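Local atomic coordinates of Two-component response regulator yesN (Fusobacterium nucleatum, PDB entry 3LSG), a protein that probably binds specific DNA sequences through this C-terminal AraC-type helix-turn-helix domain and thereby regulates transcription as the output half of a two-component system. Residues Gly45-Phe48 against Gln49-Leu52. Residues are numbered along the deposited sequence; the frame is centred on the assembly and turned at random.
Sequences GIPF and QDYL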
ATOM      1  N   GLY A  45      -9.126 -11.410  12.455  1.00 33.56           N
ATOM      2  CA  GLY A  45      -9.830 -10.333  13.122  1.00 36.58           C
ATOM      3  C   GLY A  45      -9.540  -8.946  12.581  1.00 35.79           C
ATOM      4  O   GLY A  45     -10.208  -7.979  12.946  1.00 38.27           O
ATOM      5  N   ILE A  46      -8.539  -8.842  11.718  1.00 30.15           N
ATOM      6  CA  ILE A  46      -8.194  -7.578  11.095  1.00 26.79           C
ATOM      7  C   ILE A  46      -7.863  -7.888   9.647  1.00 26.16           C
ATOM      8  O   ILE A  46      -7.596  -9.035   9.316  1.00 28.66           O
ATOM      9  CB  ILE A  46      -6.957  -6.927  11.761  1.00 31.91           C
ATOM     10  CG1 ILE A  46      -5.715  -7.796  11.551  1.00 26.49           C
ATOM     11  CG2 ILE A  46      -7.191  -6.709  13.253  1.00 37.01           C
ATOM     12  CD1 ILE A  46      -4.421  -7.120  11.974  1.00 26.48           C
ATOM     13  N   PRO A  47      -7.892  -6.869   8.783  1.00 23.88           N
ATOM     14  CA  PRO A  47      -7.622  -7.025   7.350  1.00 22.30           C
ATOM     15  C   PRO A  47      -6.203  -7.518   7.080  1.00 23.50           C
ATOM     16  O   PRO A  47      -5.286  -7.212   7.850  1.00 22.66           O
ATOM     17  CB  PRO A  47      -7.787  -5.603   6.797  1.00 20.91           C
ATOM     18  CG  PRO A  47      -8.664  -4.896   7.786  1.00 27.31           C
ATOM     19  CD  PRO A  47      -8.360  -5.510   9.130  1.00 26.45           C
ATOM     20  N   PHE A  48      -6.023  -8.265   5.993  1.00 19.14           N
ATOM     21  CA  PHE A  48      -4.685  -8.726   5.617  1.00 21.03           C
ATOM     22  C   PHE A  48      -3.659  -7.590   5.595  1.00 20.50           C
ATOM     23  O   PHE A  48      -2.560  -7.736   6.120  1.00 20.89           O
ATOM     24  CB  PHE A  48      -4.696  -9.412   4.253  1.00 20.80           C
ATOM     25  CG  PHE A  48      -3.337  -9.467   3.605  1.00 18.84           C
ATOM     26  CD1 PHE A  48      -2.430 -10.452   3.949  1.00 22.25           C
ATOM     27  CD2 PHE A  48      -2.963  -8.520   2.677  1.00 18.21           C
ATOM     28  CE1 PHE A  48      -1.163 -10.496   3.363  1.00 27.75           C
ATOM     29  CE2 PHE A  48      -1.693  -8.551   2.093  1.00 20.37           C
ATOM     30  CZ  PHE A  48      -0.801  -9.538   2.432  1.00 24.55           C
ATOM     31  N   GLN A  49      -4.022  -6.459   4.991  1.00 19.56           N
ATOM     32  CA  GLN A  49      -3.093  -5.337   4.867  1.00 21.20           C
ATOM     33  C   GLN A  49      -2.611  -4.807   6.227  1.00 21.10           C
ATOM     34  O   GLN A  49      -1.464  -4.397   6.361  1.00 20.90           O
ATOM     35  CB  GLN A  49      -3.722  -4.197   4.055  1.00 19.46           C
ATOM     36  CG  GLN A  49      -3.950  -4.515   2.575  1.00 17.35           C
ATOM     37  CD  GLN A  49      -5.289  -5.216   2.292  1.00 19.92           C
ATOM     38  OE1 GLN A  49      -5.978  -5.699   3.201  1.00 20.93           O
ATOM     39  NE2 GLN A  49      -5.661  -5.259   1.026  1.00 17.90           N
ATOM     40  N   ASP A  50      -3.503  -4.778   7.217  1.00 20.76           N
ATOM     41  CA  ASP A  50      -3.166  -4.290   8.555  1.00 21.37           C
ATOM     42  C   ASP A  50      -2.252  -5.293   9.260  1.00 23.57           C
ATOM     43  O   ASP A  50      -1.346  -4.921   9.992  1.00 20.38           O
ATOM     44  CB  ASP A  50      -4.428  -4.094   9.410  1.00 24.22           C
ATOM     45  CG  ASP A  50      -5.293  -2.930   8.936  1.00 34.08           C
ATOM     46  OD1 ASP A  50      -4.896  -2.242   7.976  1.00 33.52           O
ATOM     47  OD2 ASP A  50      -6.373  -2.705   9.533  1.00 35.86           O
ATOM     48  N   TYR A  51      -2.525  -6.580   9.058  1.00 20.76           N
ATOM     49  CA  TYR A  51      -1.687  -7.617   9.637  1.00 18.37           C
ATOM     50  C   TYR A  51      -0.288  -7.540   9.030  1.00 19.28           C
ATOM     51  O   TYR A  51       0.721  -7.670   9.728  1.00 22.38           O
ATOM     52  CB  TYR A  51      -2.309  -8.995   9.402  1.00 21.32           C
ATOM     53  CG  TYR A  51      -1.552 -10.142  10.048  1.00 22.67           C
ATOM     54  CD1 TYR A  51      -1.936 -10.646  11.281  1.00 22.91           C
ATOM     55  CD2 TYR A  51      -0.469 -10.724   9.411  1.00 24.60           C
ATOM     56  CE1 TYR A  51      -1.253 -11.710  11.867  1.00 36.91           C
ATOM     57  CE2 TYR A  51       0.226 -11.770   9.981  1.00 25.96           C
ATOM     58  CZ  TYR A  51      -0.173 -12.265  11.208  1.00 33.03           C
ATOM     59  OH  TYR A  51       0.517 -13.307  11.773  1.00 36.48           O
ATOM     60  N   LEU A  52      -0.225  -7.332   7.722  1.00 19.86           N
ATOM     61  CA  LEU A  52       1.065  -7.258   7.054  1.00 21.31           C
ATOM     62  C   LEU A  52       1.831  -6.022   7.550  1.00 18.30           C
ATOM     63  O   LEU A  52       3.010  -6.102   7.868  1.00 21.67           O
ATOM     64  CB  LEU A  52       0.887  -7.208   5.537  1.00 16.19           C
ATOM     65  CG  LEU A  52       2.174  -6.953   4.739  1.00 15.17           C
ATOM     66  CD1 LEU A  52       3.285  -7.963   5.053  1.00 16.30           C
ATOM     67  CD2 LEU A  52       1.881  -6.911   3.230  1.00 19.49           C
TER
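Gln49 folds its side chain back over the start of its own helix, where OE1 comes within 4.0 Å of Pro47 CB. A bend at chi2 (86°) turns the amide this way, and CD lies 4.1 Å from Phe48 CD2. A long polar chain suits this place, for its CG and amide carbon lie beside the Phe48 ring, the side chain also touches Leu22, and NE2 makes a hydrogen bond to Asp82 OD2 of the second subunit. Next comes Asp50, whose carboxylate lies against the proline ring, OD2 3.5 Å from Pro47 CD. Its negative charge, in the first turn of a helix, is probably welcome beside the positive end of the helix dipole. Its backbone N makes a weak, strongly bent bond to Pro47 O.

Pro47 is the N-cap of helix 48-66, the long helix that in AraC-type regulators links the two helix-turn-helix units; the turn from helix 33-44 into it is made at Gly45, whose positive phi is easy for a residue without a side chain. Proline is tolerated at the N-cap, where no i to i+4 helical bond requires an N-H, and its ring restricts phi.

Tyr51 N gives the same carbonyl a much straighter bond, 3.1 Å to Pro47 O at 163°, the first full helical turn. The long branch of Ile46 lets CD1 reach the helix start, 3.8 Å from Tyr51 CB; the flat tyrosine ring offers it an edge and joins edge-to-face contacts with Phe40 and Phe44. Leu52 N repeats the helical pattern with a 2.9 Å bond to Phe48 O. Both side chains swing CG anti to the backbone N and lie side by side, Leu52 CD2 3.8 Å from Phe48 CZ. These bulky apolar groups suit a buried face, where Phe48 meets Leu22 and Leu25 and Leu52 meets Tyr15 and Phe20.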